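Local coordinates for 450aa long hypothetical fmu protein (Pyrococcus horikoshii, PDB 2YXL) that probably methylates cytosine bases of RNA at ring carbon 5, using S-adenosyl-L-methionine as methyl donor, at residues D59-I71 with A89-D101. Residues are numbered along the deposited sequence; the frame is centred on the assembly and turned at random.
Sequences DIMKKQGLIDKVI and ALRVAVDIALFHD
D68 OD2 accepts a hydrogen bond from R91 NH2 at 2.8 Å, and D68 OD1 takes a second from R91 NE at 2.9 Å, a side-on salt bridge in which each carboxylate oxygen offers its syn lone pair. It pins together two nearly perpendicular segments, 59-71 of helix 47-75 and 89-99 of helix 84-99, whose axes cross at 96°, 9.7 Å apart, in the N-terminal all-helical region, away from the sinefungin pocket. Arginine suits this place because its extended chain carries the charge past I67 and its flat head serves several partners: the Q64 amide stacks on one face, 13° from parallel, D68 lies at the edge, and NH1 forms a salt bridge with E26. A methionine in its place would probably leave D68 and E26 without their cationic mate and the Q64 amide without a flat group to stack on.

Beside the salt bridge, I67 leads into a patch of branched aliphatics. I67 CG2 lies against V94 CG1, and V70 CG1 meets the same methyl at 3.8 Å, while I71 CD1 rests on L90 CB. On the other flank I60 CD1 packs on V92 CG2, and helix 12-24 touches both residues.

D95 enters as a knob among D59, I60, K63 and I67. With its CG anti to the backbone N (chi1 -170°), its carboxylate is brought to D59, D95 OD2 lying near D59 OD2. K63, whose NZ forms a salt bridge with D59 OD1, probably offsets some of the negative charge gathered here. A long lysine can do this and still reach F99, where NZ sits over the aromatic face in a cation-pi contact, 3.5 Å from the ring centroid, with K63 CD above the same face.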
ATOM      1  N   ASP A  59     -12.281  -3.814  -7.172  1.00 33.88           N
ATOM      2  CA  ASP A  59     -13.632  -4.010  -6.660  1.00 33.71           C
ATOM      3  C   ASP A  59     -13.689  -5.252  -5.763  1.00 33.73           C
ATOM      4  O   ASP A  59     -14.342  -5.235  -4.717  1.00 33.83           O
ATOM      5  CB  ASP A  59     -14.630  -4.132  -7.816  1.00 33.78           C
ATOM      6  CG  ASP A  59     -16.065  -3.908  -7.379  1.00 33.69           C
ATOM      7  OD1 ASP A  59     -16.359  -2.850  -6.791  1.00 34.11           O
ATOM      8  OD2 ASP A  59     -16.910  -4.785  -7.642  1.00 34.22           O
ATOM      9  N   ILE A  60     -13.000  -6.318  -6.175  1.00 33.48           N
ATOM     10  CA  ILE A  60     -12.919  -7.547  -5.386  1.00 33.42           C
ATOM     11  C   ILE A  60     -12.126  -7.310  -4.092  1.00 33.77           C
ATOM     12  O   ILE A  60     -12.573  -7.693  -3.006  1.00 33.85           O
ATOM     13  CB  ILE A  60     -12.308  -8.731  -6.196  1.00 33.36           C
ATOM     14  CG1 ILE A  60     -13.215  -9.106  -7.377  1.00 33.16           C
ATOM     15  CG2 ILE A  60     -12.078  -9.946  -5.294  1.00 32.87           C
ATOM     16  CD1 ILE A  60     -12.556  -9.962  -8.442  1.00 32.86           C
ATOM     17  N   MET A  61     -10.962  -6.675  -4.212  1.00 33.77           N
ATOM     18  CA  MET A  61     -10.131  -6.363  -3.049  1.00 33.90           C
ATOM     19  C   MET A  61     -10.904  -5.531  -2.029  1.00 33.83           C
ATOM     20  O   MET A  61     -10.897  -5.836  -0.837  1.00 33.95           O
ATOM     21  CB  MET A  61      -8.838  -5.641  -3.466  1.00 34.05           C
ATOM     22  CG  MET A  61      -7.861  -6.501  -4.267  1.00 34.17           C
ATOM     23  SD  MET A  61      -7.510  -8.071  -3.453  1.00 34.82           S
ATOM     24  CE  MET A  61      -6.317  -8.803  -4.567  1.00 34.14           C
ATOM     25  N   LYS A  62     -11.588  -4.499  -2.517  1.00 33.66           N
ATOM     26  CA  LYS A  62     -12.362  -3.584  -1.683  1.00 33.53           C
ATOM     27  C   LYS A  62     -13.508  -4.271  -0.932  1.00 33.48           C
ATOM     28  O   LYS A  62     -13.755  -3.961   0.234  1.00 33.44           O
ATOM     29  CB  LYS A  62     -12.883  -2.433  -2.551  1.00 33.49           C
ATOM     30  CG  LYS A  62     -13.598  -1.311  -1.824  1.00 33.61           C
ATOM     31  CD  LYS A  62     -13.675  -0.049  -2.684  1.00 33.61           C
ATOM     32  CE  LYS A  62     -14.456  -0.264  -3.987  1.00 34.34           C
ATOM     33  NZ  LYS A  62     -14.427   0.952  -4.867  1.00 34.54           N
ATOM     34  N   LYS A  63     -14.185  -5.208  -1.593  1.00 33.43           N
ATOM     35  CA  LYS A  63     -15.378  -5.853  -1.033  1.00 33.42           C
ATOM     36  C   LYS A  63     -15.127  -7.295  -0.572  1.00 33.47           C
ATOM     37  O   LYS A  63     -16.076  -8.036  -0.291  1.00 33.51           O
ATOM     38  CB  LYS A  63     -16.513  -5.832  -2.059  1.00 33.43           C
ATOM     39  CG  LYS A  63     -16.873  -4.451  -2.560  1.00 33.61           C
ATOM     40  CD  LYS A  63     -17.783  -4.537  -3.770  1.00 33.75           C
ATOM     41  CE  LYS A  63     -18.209  -3.155  -4.233  1.00 32.90           C
ATOM     42  NZ  LYS A  63     -18.934  -3.231  -5.530  1.00 33.59           N
ATOM     43  N   GLN A  64     -13.851  -7.669  -0.481  1.00 33.32           N
ATOM     44  CA  GLN A  64     -13.431  -9.051  -0.236  1.00 33.27           C
ATOM     45  C   GLN A  64     -14.215  -9.736   0.881  1.00 33.27           C
ATOM     46  O   GLN A  64     -14.746 -10.838   0.691  1.00 33.15           O
ATOM     47  CB  GLN A  64     -11.932  -9.096   0.067  1.00 33.29           C
ATOM     48  CG  GLN A  64     -11.285 -10.450  -0.159  1.00 33.47           C
ATOM     49  CD  GLN A  64      -9.905 -10.549   0.462  1.00 33.68           C
ATOM     50  OE1 GLN A  64      -8.909 -10.720  -0.241  1.00 33.72           O
ATOM     51  NE2 GLN A  64      -9.838 -10.443   1.786  1.00 33.33           N
ATOM     52  N   GLY A  65     -14.289  -9.073   2.033  1.00 33.18           N
ATOM     53  CA  GLY A  65     -14.965  -9.617   3.207  1.00 33.31           C
ATOM     54  C   GLY A  65     -16.454  -9.817   3.012  1.00 33.31           C
ATOM     55  O   GLY A  65     -17.045 -10.739   3.574  1.00 33.44           O
ATOM     56  N   LEU A  66     -17.059  -8.946   2.212  1.00 33.43           N
ATOM     57  CA  LEU A  66     -18.483  -9.030   1.921  1.00 33.35           C
ATOM     58  C   LEU A  66     -18.753 -10.130   0.895  1.00 33.29           C
ATOM     59  O   LEU A  66     -19.707 -10.904   1.036  1.00 33.18           O
ATOM     60  CB  LEU A  66     -19.012  -7.673   1.451  1.00 33.45           C
ATOM     61  CG  LEU A  66     -18.970  -6.545   2.494  1.00 33.92           C
ATOM     62  CD1 LEU A  66     -19.070  -5.167   1.839  1.00 33.83           C
ATOM     63  CD2 LEU A  66     -20.056  -6.721   3.554  1.00 34.27           C
ATOM     64  N   ILE A  67     -17.896 -10.201  -0.121  1.00 33.19           N
ATOM     65  CA  ILE A  67     -17.927 -11.278  -1.110  1.00 33.32           C
ATOM     66  C   ILE A  67     -17.820 -12.653  -0.426  1.00 33.48           C
ATOM     67  O   ILE A  67     -18.590 -13.570  -0.735  1.00 33.42           O
ATOM     68  CB  ILE A  67     -16.824 -11.077  -2.191  1.00 33.26           C
ATOM     69  CG1 ILE A  67     -17.207  -9.920  -3.128  1.00 33.73           C
ATOM     70  CG2 ILE A  67     -16.579 -12.359  -2.983  1.00 33.21           C
ATOM     71  CD1 ILE A  67     -16.077  -9.394  -4.010  1.00 33.34           C
ATOM     72  N   ASP A  68     -16.885 -12.772   0.517  1.00 33.62           N
ATOM     73  CA  ASP A  68     -16.680 -14.010   1.273  1.00 33.84           C
ATOM     74  C   ASP A  68     -17.923 -14.436   2.056  1.00 33.79           C
ATOM     75  O   ASP A  68     -18.265 -15.620   2.067  1.00 33.75           O
ATOM     76  CB  ASP A  68     -15.467 -13.891   2.210  1.00 34.10           C
ATOM     77  CG  ASP A  68     -14.129 -13.876   1.459  1.00 35.11           C
ATOM     78  OD1 ASP A  68     -14.111 -14.083   0.221  1.00 36.30           O
ATOM     79  OD2 ASP A  68     -13.086 -13.656   2.116  1.00 35.88           O
ATOM     80  N   LYS A  69     -18.600 -13.477   2.694  1.00 33.83           N
ATOM     81  CA  LYS A  69     -19.864 -13.753   3.392  1.00 33.98           C
ATOM     82  C   LYS A  69     -20.937 -14.313   2.459  1.00 33.93           C
ATOM     83  O   LYS A  69     -21.726 -15.167   2.867  1.00 34.12           O
ATOM     84  CB  LYS A  69     -20.406 -12.509   4.096  1.00 34.10           C
ATOM     85  CG  LYS A  69     -19.683 -12.145   5.381  1.00 35.12           C
ATOM     86  CD  LYS A  69     -20.467 -11.108   6.181  1.00 36.42           C
ATOM     87  CE  LYS A  69     -19.561 -10.316   7.118  1.00 37.23           C
ATOM     88  NZ  LYS A  69     -18.856 -11.182   8.110  1.00 38.04           N
ATOM     89  N   VAL A  70     -20.962 -13.828   1.217  1.00 33.82           N
ATOM     90  CA  VAL A  70     -21.874 -14.346   0.199  1.00 33.90           C
ATOM     91  C   VAL A  70     -21.493 -15.776  -0.186  1.00 34.02           C
ATOM     92  O   VAL A  70     -22.359 -16.654  -0.276  1.00 33.94           O
ATOM     93  CB  VAL A  70     -21.923 -13.438  -1.064  1.00 34.00           C
ATOM     94  CG1 VAL A  70     -22.671 -14.126  -2.207  1.00 33.53           C
ATOM     95  CG2 VAL A  70     -22.563 -12.090  -0.737  1.00 33.54           C
ATOM     96  N   ILE A  71     -20.198 -16.005  -0.399  1.00 34.19           N
ATOM     97  CA  ILE A  71     -19.692 -17.341  -0.720  1.00 34.37           C
ATOM     98  C   ILE A  71     -20.079 -18.348   0.366  1.00 34.64           C
ATOM     99  O   ILE A  71     -20.506 -19.459   0.054  1.00 34.83           O
ATOM    100  CB  ILE A  71     -18.163 -17.349  -0.988  1.00 34.30           C
ATOM    101  CG1 ILE A  71     -17.846 -16.526  -2.245  1.00 34.13           C
ATOM    102  CG2 ILE A  71     -17.643 -18.778  -1.148  1.00 33.84           C
ATOM    103  CD1 ILE A  71     -16.367 -16.246  -2.469  1.00 34.43           C
ATOM    104  N   ALA A  89     -11.497 -17.981  -7.858  1.00 30.56           N
ATOM    105  CA  ALA A  89     -12.516 -18.088  -8.902  1.00 30.79           C
ATOM    106  C   ALA A  89     -13.899 -17.714  -8.370  1.00 30.94           C
ATOM    107  O   ALA A  89     -14.647 -16.990  -9.035  1.00 31.19           O
ATOM    108  CB  ALA A  89     -12.531 -19.478  -9.509  1.00 30.68           C
ATOM    109  N   LEU A  90     -14.224 -18.196  -7.173  1.00 30.87           N
ATOM    110  CA  LEU A  90     -15.505 -17.896  -6.545  1.00 30.84           C
ATOM    111  C   LEU A  90     -15.656 -16.395  -6.277  1.00 31.06           C
ATOM    112  O   LEU A  90     -16.725 -15.827  -6.510  1.00 31.21           O
ATOM    113  CB  LEU A  90     -15.691 -18.714  -5.261  1.00 30.75           C
ATOM    114  CG  LEU A  90     -15.948 -20.222  -5.391  1.00 30.61           C
ATOM    115  CD1 LEU A  90     -15.976 -20.878  -4.029  1.00 29.61           C
ATOM    116  CD2 LEU A  90     -17.253 -20.514  -6.143  1.00 30.69           C
ATOM    117  N   ARG A  91     -14.580 -15.755  -5.822  1.00 30.97           N
ATOM    118  CA  ARG A  91     -14.577 -14.310  -5.584  1.00 31.23           C
ATOM    119  C   ARG A  91     -14.824 -13.520  -6.873  1.00 31.34           C
ATOM    120  O   ARG A  91     -15.619 -12.576  -6.898  1.00 31.30           O
ATOM    121  CB  ARG A  91     -13.264 -13.871  -4.930  1.00 31.26           C
ATOM    122  CG  ARG A  91     -13.167 -14.212  -3.452  1.00 31.36           C
ATOM    123  CD  ARG A  91     -11.760 -14.016  -2.906  1.00 31.78           C
ATOM    124  NE  ARG A  91     -11.751 -14.093  -1.443  1.00 32.38           N
ATOM    125  CZ  ARG A  91     -10.661 -14.056  -0.681  1.00 32.76           C
ATOM    126  NH1 ARG A  91      -9.450 -13.949  -1.219  1.00 32.62           N
ATOM    127  NH2 ARG A  91     -10.784 -14.131   0.637  1.00 33.14           N
ATOM    128  N   VAL A  92     -14.142 -13.925  -7.939  1.00 31.40           N
ATOM    129  CA  VAL A  92     -14.291 -13.317  -9.249  1.00 31.40           C
ATOM    130  C   VAL A  92     -15.733 -13.453  -9.759  1.00 31.67           C
ATOM    131  O   VAL A  92     -16.330 -12.471 -10.225  1.00 31.53           O
ATOM    132  CB  VAL A  92     -13.277 -13.929 -10.253  1.00 31.49           C
ATOM    133  CG1 VAL A  92     -13.636 -13.584 -11.696  1.00 31.22           C
ATOM    134  CG2 VAL A  92     -11.860 -13.467  -9.922  1.00 31.14           C
ATOM    135  N   ALA A  93     -16.287 -14.661  -9.645  1.00 31.60           N
ATOM    136  CA  ALA A  93     -17.636 -14.950 -10.138  1.00 31.75           C
ATOM    137  C   ALA A  93     -18.724 -14.209  -9.360  1.00 31.91           C
ATOM    138  O   ALA A  93     -19.653 -13.666  -9.959  1.00 31.94           O
ATOM    139  CB  ALA A  93     -17.902 -16.453 -10.139  1.00 31.62           C
ATOM    140  N   VAL A  94     -18.603 -14.188  -8.034  1.00 32.18           N
ATOM    141  CA  VAL A  94     -19.569 -13.500  -7.173  1.00 32.44           C
ATOM    142  C   VAL A  94     -19.559 -11.991  -7.431  1.00 32.61           C
ATOM    143  O   VAL A  94     -20.615 -11.364  -7.519  1.00 32.69           O
ATOM    144  CB  VAL A  94     -19.333 -13.819  -5.666  1.00 32.51           C
ATOM    145  CG1 VAL A  94     -20.117 -12.863  -4.762  1.00 32.56           C
ATOM    146  CG2 VAL A  94     -19.707 -15.271  -5.364  1.00 32.42           C
ATOM    147  N   ASP A  95     -18.365 -11.423  -7.578  1.00 32.75           N
ATOM    148  CA  ASP A  95     -18.219  -9.997  -7.864  1.00 33.05           C
ATOM    149  C   ASP A  95     -18.800  -9.616  -9.227  1.00 33.14           C
ATOM    150  O   ASP A  95     -19.467  -8.585  -9.364  1.00 33.23           O
ATOM    151  CB  ASP A  95     -16.750  -9.589  -7.797  1.00 33.12           C
ATOM    152  CG  ASP A  95     -16.562  -8.093  -7.853  1.00 33.69           C
ATOM    153  OD1 ASP A  95     -16.003  -7.600  -8.855  1.00 34.85           O
ATOM    154  OD2 ASP A  95     -16.984  -7.408  -6.899  1.00 34.45           O
ATOM    155  N   ILE A  96     -18.539 -10.452 -10.229  1.00 33.18           N
ATOM    156  CA  ILE A  96     -19.030 -10.206 -11.580  1.00 33.02           C
ATOM    157  C   ILE A  96     -20.556 -10.333 -11.635  1.00 33.27           C
ATOM    158  O   ILE A  96     -21.229  -9.492 -12.235  1.00 33.30           O
ATOM    159  CB  ILE A  96     -18.304 -11.093 -12.629  1.00 32.90           C
ATOM    160  CG1 ILE A  96     -16.919 -10.505 -12.926  1.00 32.57           C
ATOM    161  CG2 ILE A  96     -19.107 -11.196 -13.914  1.00 32.86           C
ATOM    162  CD1 ILE A  96     -16.005 -11.398 -13.744  1.00 32.72           C
ATOM    163  N   ALA A  97     -21.090 -11.363 -10.979  1.00 33.45           N
ATOM    164  CA  ALA A  97     -22.534 -11.613 -10.958  1.00 33.67           C
ATOM    165  C   ALA A  97     -23.323 -10.552 -10.188  1.00 33.83           C
ATOM    166  O   ALA A  97     -24.406 -10.156 -10.615  1.00 33.96           O
ATOM    167  CB  ALA A  97     -22.833 -13.001 -10.406  1.00 33.50           C
ATOM    168  N   LEU A  98     -22.782 -10.097  -9.062  1.00 34.12           N
ATOM    169  CA  LEU A  98     -23.490  -9.143  -8.209  1.00 34.36           C
ATOM    170  C   LEU A  98     -23.378  -7.695  -8.668  1.00 34.35           C
ATOM    171  O   LEU A  98     -24.317  -6.920  -8.490  1.00 34.25           O
ATOM    172  CB  LEU A  98     -23.018  -9.242  -6.753  1.00 34.48           C
ATOM    173  CG  LEU A  98     -23.327 -10.484  -5.911  1.00 35.11           C
ATOM    174  CD1 LEU A  98     -22.925 -10.221  -4.463  1.00 35.35           C
ATOM    175  CD2 LEU A  98     -24.793 -10.897  -5.996  1.00 35.52           C
ATOM    176  N   PHE A  99     -22.242  -7.331  -9.256  1.00 34.47           N
ATOM    177  CA  PHE A  99     -21.935  -5.916  -9.465  1.00 34.68           C
ATOM    178  C   PHE A  99     -21.736  -5.450 -10.910  1.00 34.64           C
ATOM    179  O   PHE A  99     -21.997  -4.292 -11.219  1.00 34.72           O
ATOM    180  CB  PHE A  99     -20.720  -5.508  -8.618  1.00 34.85           C
ATOM    181  CG  PHE A  99     -20.896  -5.758  -7.145  1.00 35.03           C
ATOM    182  CD1 PHE A  99     -21.767  -4.975  -6.389  1.00 35.37           C
ATOM    183  CD2 PHE A  99     -20.187  -6.772  -6.512  1.00 35.17           C
ATOM    184  CE1 PHE A  99     -21.933  -5.205  -5.027  1.00 35.53           C
ATOM    185  CE2 PHE A  99     -20.343  -7.010  -5.150  1.00 35.14           C
ATOM    186  CZ  PHE A  99     -21.218  -6.226  -4.407  1.00 35.18           C
ATOM    187  N   HIS A 100     -21.284  -6.338 -11.789  1.00 34.77           N
ATOM    188  CA  HIS A 100     -20.813  -5.903 -13.106  1.00 34.71           C
ATOM    189  C   HIS A 100     -21.666  -6.314 -14.303  1.00 34.82           C
ATOM    190  O   HIS A 100     -21.269  -6.080 -15.446  1.00 34.77           O
ATOM    191  CB  HIS A 100     -19.346  -6.292 -13.305  1.00 34.62           C
ATOM    192  CG  HIS A 100     -18.446  -5.803 -12.214  1.00 34.49           C
ATOM    193  ND1 HIS A 100     -18.227  -4.463 -11.976  1.00 33.99           N
ATOM    194  CD2 HIS A 100     -17.722  -6.475 -11.287  1.00 34.47           C
ATOM    195  CE1 HIS A 100     -17.404  -4.331 -10.952  1.00 34.03           C
ATOM    196  NE2 HIS A 100     -17.081  -5.536 -10.518  1.00 34.40           N
ATOM    197  N   ASP A 101     -22.825  -6.916 -14.039  1.00 34.97           N
ATOM    198  CA  ASP A 101     -23.805  -7.263 -15.081  1.00 35.21           C
ATOM    199  C   ASP A 101     -23.163  -7.803 -16.377  1.00 35.13           C
ATOM    200  O   ASP A 101     -23.167  -7.119 -17.411  1.00 35.18           O
ATOM    201  CB  ASP A 101     -24.716  -6.056 -15.380  1.00 35.32           C
ATOM    202  CG  ASP A 101     -25.931  -6.421 -16.226  1.00 35.98           C
ATOM    203  OD1 ASP A 101     -26.214  -7.627 -16.403  1.00 36.98           O
ATOM    204  OD2 ASP A 101     -26.610  -5.493 -16.718  1.00 36.91           O
TER